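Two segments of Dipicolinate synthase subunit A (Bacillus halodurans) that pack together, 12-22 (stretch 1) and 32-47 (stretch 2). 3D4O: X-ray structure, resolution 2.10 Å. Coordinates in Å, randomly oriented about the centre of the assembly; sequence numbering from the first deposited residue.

Stretch 1 (12-22) GGDARQLEIIR
Stretch 2, residues 32-47: SLVGFDQLDDGFIGVT

The contact joins a glycine-rich loop and the helix that follows it, which runs on past Arg 22, to a second stretch that leaves a strand at Val 34, runs through two turns and re-enters a strand at Val 46. Three residues account for about half of the 444 Å² buried here, both sides summed: Ile 21 on the helix, Phe 36 just beyond the first strand, and Gly 12 at the head of the loop.

Ile 21 is the centre of the apolar packing. Its CA-to-CB bond points toward the second stretch, and with helical angles (-60/-41) and chi1 m, chi2 t, its two branches reach different neighbours. Ile 21 CD1 lies over one face of the Phe 36 ring, 4.2 Å from the ring centroid and 22° off the normal, and also meets Leu 33 CD1 at 3.6 Å. Ile 21 CG2 lies over a face of the Phe 43 ring, 4.0 Å from its centroid and 19° off the normal, and approaches Val 46 CG2 at 3.9 Å. Both aromatic contacts are CH-pi interactions, in which a methyl group rests on the pi cloud. A beta-branched isoleucine suits this place because methyls on separate branches can serve two rings at once. Phe 43 (chi1 -52°, chi2 89°) and Val 46 (chi1 t) are the first and last residues of a type II turn closed by Val 46 N to Phe 43 O at 3.0 Å; Gly 45 within it has the positive phi (80/-10) that glycine accepts easily.

The CA-to-CB bond of Phe 36 points toward the first stretch, with chi1 m and chi2 81°. While Ile 21 occupies a face, the ring edge meets the loop and the helix: Phe 36 CZ lies 3.4 Å from Gly 12 O and 4.1 Å from Gln 17 CB, both near the ring plane. A flat ring suits this place because it can offer a face to Ile 21 and an edge to the loop carbonyl and to Gln 17. Phe 36 also opens a type I turn, closed by Leu 39 N to Phe 36 O at 2.9 Å, which brings round Leu 39 (chi1 t, chi2 p). Leu 39 CD1 touches Leu 18 CD2 at 3.7 Å; the CA atoms of Leu 18 and Leu 39 are 9.4 Å apart, so long side chains must span the gap.

Gly 12 supplies the polar link. Gly 12 N donates to Val 34 O at 2.9 Å, almost straight at 178°, and Gly 12 CA sits 5.0 Å from Gly 35 CA. Phi of 59° favours glycine here. Gly 13 (131/-155) is more constrained still: a CB on Gly 13 would lie 2.2 Å from Gln 17 OE1. Gln 17 OE1 instead accepts from Asp 14 N at 2.8 Å, tying the loop to the first helical turn.

Asp 14 (chi1 p) caps the helix, Asp 14 OD1 accepting from Arg 16 N at 2.8 Å, while Asp 14 OD2 forms a salt bridge with Arg 16 NH2, also at 2.8 Å. An aspartate's short carboxylate can reach both groups, steadying the helix start from which Ile 21 is presented.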

ATOM      1  N   GLY C  12      23.348  11.263  11.243  1.00 34.49           N
ATOM      2  CA  GLY C  12      22.054  10.598  11.153  1.00 34.54           C
ATOM      3  C   GLY C  12      21.445  10.431   9.779  1.00 33.46           C
ATOM      4  O   GLY C  12      22.040  10.690   8.723  1.00 32.15           O
ATOM      5  N   GLY C  13      20.209   9.983   9.850  1.00 33.78           N
ATOM      6  CA  GLY C  13      19.357   9.799   8.681  1.00 33.29           C
ATOM      7  C   GLY C  13      18.681   8.462   8.635  1.00 34.59           C
ATOM      8  O   GLY C  13      18.454   7.796   9.649  1.00 33.16           O
ATOM      9  N   ASP C  14      18.361   8.075   7.410  1.00 34.80           N
ATOM     10  CA  ASP C  14      17.743   6.794   7.171  1.00 36.25           C
ATOM     11  C   ASP C  14      18.433   6.059   6.048  1.00 35.47           C
ATOM     12  O   ASP C  14      19.622   6.284   5.795  1.00 34.51           O
ATOM     13  CB  ASP C  14      16.226   6.904   6.991  1.00 38.01           C
ATOM     14  CG  ASP C  14      15.808   7.689   5.764  1.00 37.99           C
ATOM     15  OD1 ASP C  14      16.544   7.726   4.771  1.00 40.27           O
ATOM     16  OD2 ASP C  14      14.688   8.212   5.768  1.00 37.93           O
ATOM     17  N   ALA C  15      17.704   5.172   5.400  1.00 36.36           N
ATOM     18  CA  ALA C  15      18.337   4.317   4.371  1.00 36.45           C
ATOM     19  C   ALA C  15      18.798   5.122   3.182  1.00 35.61           C
ATOM     20  O   ALA C  15      19.741   4.743   2.496  1.00 37.24           O
ATOM     21  CB  ALA C  15      17.437   3.128   3.949  1.00 37.20           C
ATOM     22  N   ARG C  16      18.153   6.251   2.971  1.00 33.41           N
ATOM     23  CA  ARG C  16      18.569   7.171   1.923  1.00 35.44           C
ATOM     24  C   ARG C  16      20.021   7.537   2.068  1.00 34.37           C
ATOM     25  O   ARG C  16      20.752   7.652   1.090  1.00 38.17           O
ATOM     26  CB  ARG C  16      17.816   8.518   1.991  1.00 33.60           C
ATOM     27  CG  ARG C  16      16.481   8.395   1.448  1.00 39.48           C
ATOM     28  CD  ARG C  16      15.712   9.649   1.628  1.00 45.03           C
ATOM     29  NE  ARG C  16      15.184   9.739   2.972  1.00 40.85           N
ATOM     30  CZ  ARG C  16      14.109  10.451   3.275  1.00 42.27           C
ATOM     31  NH1 ARG C  16      13.512  11.116   2.346  1.00 43.31           N
ATOM     32  NH2 ARG C  16      13.653  10.517   4.500  1.00 44.80           N
ATOM     33  N   GLN C  17      20.408   7.760   3.299  1.00 33.32           N
ATOM     34  CA  GLN C  17      21.775   8.226   3.590  1.00 33.42           C
ATOM     35  C   GLN C  17      22.848   7.238   3.157  1.00 32.86           C
ATOM     36  O   GLN C  17      23.980   7.630   2.855  1.00 32.60           O
ATOM     37  CB  GLN C  17      21.965   8.628   5.042  1.00 32.75           C
ATOM     38  CG  GLN C  17      21.696  10.089   5.273  1.00 33.01           C
ATOM     39  CD  GLN C  17      20.270  10.493   5.057  1.00 35.70           C
ATOM     40  OE1 GLN C  17      19.333   9.741   5.358  1.00 34.65           O
ATOM     41  NE2 GLN C  17      20.088  11.706   4.551  1.00 30.47           N
ATOM     42  N   LEU C  18      22.458   5.971   3.088  1.00 33.52           N
ATOM     43  CA  LEU C  18      23.386   4.910   2.704  1.00 34.88           C
ATOM     44  C   LEU C  18      23.873   5.150   1.265  1.00 35.32           C
ATOM     45  O   LEU C  18      25.018   4.844   0.934  1.00 35.18           O
ATOM     46  CB  LEU C  18      22.764   3.503   2.826  1.00 34.62           C
ATOM     47  CG  LEU C  18      22.369   3.036   4.233  1.00 37.77           C
ATOM     48  CD1 LEU C  18      21.659   1.690   4.166  1.00 38.34           C
ATOM     49  CD2 LEU C  18      23.571   2.966   5.135  1.00 37.30           C
ATOM     50  N   GLU C  19      23.002   5.732   0.441  1.00 34.04           N
ATOM     51  CA  GLU C  19      23.338   6.000  -0.975  1.00 33.68           C
ATOM     52  C   GLU C  19      24.292   7.178  -1.053  1.00 33.63           C
ATOM     53  O   GLU C  19      25.194   7.247  -1.882  1.00 32.68           O
ATOM     54  CB  GLU C  19      22.082   6.327  -1.798  1.00 33.80           C
ATOM     55  CG  GLU C  19      21.097   5.213  -1.904  1.00 35.60           C
ATOM     56  CD  GLU C  19      21.699   3.939  -2.423  1.00 40.61           C
ATOM     57  OE1 GLU C  19      22.581   3.985  -3.326  1.00 36.68           O
ATOM     58  OE2 GLU C  19      21.255   2.885  -1.929  1.00 44.82           O
ATOM     59  N   ILE C  20      24.067   8.106  -0.152  1.00 34.38           N
ATOM     60  CA  ILE C  20      24.889   9.319  -0.062  1.00 36.53           C
ATOM     61  C   ILE C  20      26.267   8.930   0.452  1.00 36.15           C
ATOM     62  O   ILE C  20      27.279   9.327  -0.109  1.00 37.57           O
ATOM     63  CB  ILE C  20      24.256  10.404   0.874  1.00 35.97           C
ATOM     64  CG1 ILE C  20      22.856  10.802   0.368  1.00 36.24           C
ATOM     65  CG2 ILE C  20      25.171  11.653   0.959  1.00 33.94           C
ATOM     66  CD1 ILE C  20      22.095  11.730   1.304  1.00 34.52           C
ATOM     67  N   ILE C  21      26.294   8.099   1.487  1.00 35.93           N
ATOM     68  CA  ILE C  21      27.578   7.689   2.093  1.00 35.74           C
ATOM     69  C   ILE C  21      28.436   6.982   1.035  1.00 34.79           C
ATOM     70  O   ILE C  21      29.641   7.228   0.904  1.00 33.00           O
ATOM     71  CB  ILE C  21      27.403   6.741   3.300  1.00 36.54           C
ATOM     72  CG1 ILE C  21      26.711   7.451   4.468  1.00 37.53           C
ATOM     73  CG2 ILE C  21      28.771   6.248   3.808  1.00 36.60           C
ATOM     74  CD1 ILE C  21      26.255   6.487   5.570  1.00 38.29           C
ATOM     75  N   ARG C  22      27.772   6.151   0.254  1.00 33.64           N
ATOM     76  CA  ARG C  22      28.458   5.340  -0.757  1.00 35.13           C
ATOM     77  C   ARG C  22      29.077   6.171  -1.868  1.00 35.40           C
ATOM     78  O   ARG C  22      30.231   5.982  -2.237  1.00 33.92           O
ATOM     79  CB  ARG C  22      27.515   4.296  -1.376  1.00 34.56           C
ATOM     80  N   SER C  32      33.291  11.694   8.274  1.00 37.52           N
ATOM     81  CA  SER C  32      33.068  11.406   9.695  1.00 35.75           C
ATOM     82  C   SER C  32      31.605  11.051   9.820  1.00 34.97           C
ATOM     83  O   SER C  32      30.730  11.839   9.451  1.00 35.65           O
ATOM     84  CB  SER C  32      33.413  12.602  10.571  1.00 36.61           C
ATOM     85  OG  SER C  32      34.802  12.845  10.563  1.00 32.57           O
ATOM     86  N   LEU C  33      31.335   9.849  10.313  1.00 34.57           N
ATOM     87  CA  LEU C  33      29.954   9.307  10.322  1.00 35.97           C
ATOM     88  C   LEU C  33      29.354   9.107  11.708  1.00 36.19           C
ATOM     89  O   LEU C  33      29.723   8.198  12.457  1.00 36.02           O
ATOM     90  CB  LEU C  33      29.921   7.990   9.531  1.00 35.14           C
ATOM     91  CG  LEU C  33      28.579   7.386   9.155  1.00 37.30           C
ATOM     92  CD1 LEU C  33      27.805   8.337   8.213  1.00 32.62           C
ATOM     93  CD2 LEU C  33      28.808   5.970   8.514  1.00 34.51           C
ATOM     94  N   VAL C  34      28.379   9.957  12.011  1.00 35.98           N
ATOM     95  CA  VAL C  34      27.732   9.954  13.331  1.00 36.03           C
ATOM     96  C   VAL C  34      26.317   9.405  13.272  1.00 36.14           C
ATOM     97  O   VAL C  34      25.505   9.801  12.423  1.00 36.67           O
ATOM     98  CB  VAL C  34      27.713  11.387  13.951  1.00 35.25           C
ATOM     99  CG1 VAL C  34      27.173  11.368  15.367  1.00 34.37           C
ATOM    100  CG2 VAL C  34      29.083  12.009  13.915  1.00 33.86           C
ATOM    101  N   GLY C  35      26.053   8.447  14.159  1.00 35.83           N
ATOM    102  CA  GLY C  35      24.717   7.851  14.301  1.00 36.30           C
ATOM    103  C   GLY C  35      24.504   6.551  13.563  1.00 36.74           C
ATOM    104  O   GLY C  35      23.375   6.058  13.445  1.00 37.07           O
ATOM    105  N   PHE C  36      25.598   5.959  13.113  1.00 36.68           N
ATOM    106  CA  PHE C  36      25.521   4.714  12.335  1.00 37.57           C
ATOM    107  C   PHE C  36      26.252   3.536  12.978  1.00 38.85           C
ATOM    108  O   PHE C  36      26.800   2.674  12.304  1.00 38.02           O
ATOM    109  CB  PHE C  36      26.068   4.969  10.930  1.00 38.22           C
ATOM    110  CG  PHE C  36      25.231   5.922  10.110  1.00 39.24           C
ATOM    111  CD1 PHE C  36      25.349   7.302  10.276  1.00 38.58           C
ATOM    112  CD2 PHE C  36      24.357   5.442   9.161  1.00 34.14           C
ATOM    113  CE1 PHE C  36      24.596   8.181   9.520  1.00 37.70           C
ATOM    114  CE2 PHE C  36      23.594   6.328   8.394  1.00 38.54           C
ATOM    115  CZ  PHE C  36      23.721   7.701   8.578  1.00 36.60           C
ATOM    116  N   ASP C  37      26.241   3.496  14.298  1.00 41.48           N
ATOM    117  CA  ASP C  37      26.943   2.430  15.010  1.00 43.59           C
ATOM    118  C   ASP C  37      26.372   1.058  14.684  1.00 45.98           C
ATOM    119  O   ASP C  37      27.097   0.060  14.708  1.00 45.82           O
ATOM    120  CB  ASP C  37      27.006   2.684  16.517  1.00 44.75           C
ATOM    121  CG  ASP C  37      25.697   3.102  17.081  1.00 44.46           C
ATOM    122  OD1 ASP C  37      24.797   2.257  17.175  1.00 55.62           O
ATOM    123  OD2 ASP C  37      25.571   4.286  17.427  1.00 45.16           O
ATOM    124  N   GLN C  38      25.095   1.017  14.311  1.00 48.07           N
ATOM    125  CA  GLN C  38      24.460  -0.263  13.952  1.00 50.04           C
ATOM    126  C   GLN C  38      24.785  -0.691  12.529  1.00 52.43           C
ATOM    127  O   GLN C  38      24.564  -1.830  12.154  1.00 53.94           O
ATOM    128  CB  GLN C  38      22.951  -0.212  14.127  1.00 49.03           C
ATOM    129  CG  GLN C  38      22.544  -0.067  15.570  1.00 49.62           C
ATOM    130  CD  GLN C  38      21.053   0.135  15.739  1.00 50.15           C
ATOM    131  OE1 GLN C  38      20.583   0.376  16.842  1.00 50.91           O
ATOM    132  NE2 GLN C  38      20.306   0.051  14.644  1.00 52.13           N
ATOM    133  N   LEU C  39      25.308   0.239  11.752  1.00 54.37           N
ATOM    134  CA  LEU C  39      25.679  -0.032  10.357  1.00 56.35           C
ATOM    135  C   LEU C  39      26.897  -0.943  10.338  1.00 57.86           C
ATOM    136  O   LEU C  39      28.017  -0.555  10.626  1.00 57.73           O
ATOM    137  CB  LEU C  39      25.947   1.260   9.579  1.00 56.41           C
ATOM    138  CG  LEU C  39      26.228   1.089   8.093  1.00 53.73           C
ATOM    139  CD1 LEU C  39      25.036   0.407   7.426  1.00 51.97           C
ATOM    140  CD2 LEU C  39      26.533   2.438   7.441  1.00 50.20           C
ATOM    141  N   ASP C  40      26.643  -2.175   9.963  1.00 60.18           N
ATOM    142  CA  ASP C  40      27.678  -3.211   9.983  1.00 62.11           C
ATOM    143  C   ASP C  40      28.752  -2.889   8.945  1.00 61.85           C
ATOM    144  O   ASP C  40      29.940  -3.105   9.161  1.00 61.79           O
ATOM    145  CB  ASP C  40      27.037  -4.583   9.727  1.00 62.86           C
ATOM    146  CG  ASP C  40      27.880  -5.715  10.216  1.00 67.05           C
ATOM    147  OD1 ASP C  40      29.027  -5.471  10.657  1.00 73.73           O
ATOM    148  OD2 ASP C  40      27.378  -6.859  10.179  1.00 70.76           O
ATOM    149  N   ASP C  41      28.311  -2.282   7.855  1.00 62.05           N
ATOM    150  CA  ASP C  41      29.193  -1.961   6.725  1.00 61.83           C
ATOM    151  C   ASP C  41      30.228  -0.913   6.998  1.00 59.35           C
ATOM    152  O   ASP C  41      30.073  -0.034   7.844  1.00 59.01           O
ATOM    153  CB  ASP C  41      28.401  -1.502   5.497  1.00 63.09           C
ATOM    154  CG  ASP C  41      27.516  -2.585   4.941  1.00 68.60           C
ATOM    155  OD1 ASP C  41      28.009  -3.731   4.793  1.00 75.22           O
ATOM    156  OD2 ASP C  41      26.337  -2.277   4.655  1.00 73.01           O
ATOM    157  N   GLY C  42      31.274  -1.056   6.195  1.00 56.88           N
ATOM    158  CA  GLY C  42      32.443  -0.182   6.148  1.00 54.84           C
ATOM    159  C   GLY C  42      32.562   0.446   4.767  1.00 53.07           C
ATOM    160  O   GLY C  42      32.053  -0.076   3.771  1.00 53.80           O
ATOM    161  N   PHE C  43      33.196   1.606   4.722  1.00 49.93           N
ATOM    162  CA  PHE C  43      33.403   2.323   3.458  1.00 47.33           C
ATOM    163  C   PHE C  43      34.720   3.060   3.493  1.00 44.04           C
ATOM    164  O   PHE C  43      35.108   3.604   4.518  1.00 41.07           O
ATOM    165  CB  PHE C  43      32.307   3.370   3.206  1.00 47.17           C
ATOM    166  CG  PHE C  43      30.920   2.838   3.306  1.00 49.36           C
ATOM    167  CD1 PHE C  43      30.261   2.821   4.521  1.00 51.92           C
ATOM    168  CD2 PHE C  43      30.264   2.360   2.185  1.00 49.27           C
ATOM    169  CE1 PHE C  43      28.981   2.326   4.616  1.00 51.80           C
ATOM    170  CE2 PHE C  43      28.996   1.859   2.277  1.00 50.17           C
ATOM    171  CZ  PHE C  43      28.350   1.842   3.493  1.00 50.58           C
ATOM    172  N   ILE C  44      35.374   3.091   2.340  1.00 42.52           N
ATOM    173  CA  ILE C  44      36.627   3.822   2.179  1.00 41.22           C
ATOM    174  C   ILE C  44      36.345   5.249   2.608  1.00 40.07           C
ATOM    175  O   ILE C  44      35.295   5.818   2.281  1.00 39.34           O
ATOM    176  CB  ILE C  44      37.132   3.855   0.697  1.00 41.99           C
ATOM    177  CG1 ILE C  44      37.527   2.469   0.182  1.00 40.81           C
ATOM    178  CG2 ILE C  44      38.347   4.759   0.561  1.00 36.97           C
ATOM    179  CD1 ILE C  44      38.652   1.945   0.900  1.00 44.15           C
ATOM    180  N   GLY C  45      37.265   5.788   3.390  1.00 39.41           N
ATOM    181  CA  GLY C  45      37.222   7.183   3.816  1.00 39.31           C
ATOM    182  C   GLY C  45      36.305   7.496   4.965  1.00 38.87           C
ATOM    183  O   GLY C  45      36.352   8.590   5.521  1.00 39.78           O
ATOM    184  N   VAL C  46      35.495   6.517   5.332  1.00 38.89           N
ATOM    185  CA  VAL C  46      34.507   6.666   6.422  1.00 38.57           C
ATOM    186  C   VAL C  46      35.006   6.218   7.787  1.00 38.85           C
ATOM    187  O   VAL C  46      35.499   5.108   7.945  1.00 38.02           O
ATOM    188  CB  VAL C  46      33.206   5.867   6.129  1.00 39.07           C
ATOM    189  CG1 VAL C  46      32.234   5.956   7.324  1.00 38.15           C
ATOM    190  CG2 VAL C  46      32.550   6.361   4.864  1.00 37.64           C
ATOM    191  N   THR C  47      34.851   7.116   8.758  1.00 38.76           N
ATOM    192  CA  THR C  47      35.170   6.848  10.166  1.00 38.63           C
ATOM    193  C   THR C  47      33.954   7.133  11.034  1.00 38.27           C
ATOM    194  O   THR C  47      33.464   8.256  11.084  1.00 35.44           O
ATOM    195  CB  THR C  47      36.328   7.713  10.692  1.00 38.23           C
ATOM    196  OG1 THR C  47      37.460   7.592   9.822  1.00 36.98           O
ATOM    197  CG2 THR C  47      36.727   7.282  12.116  1.00 38.28           C
TER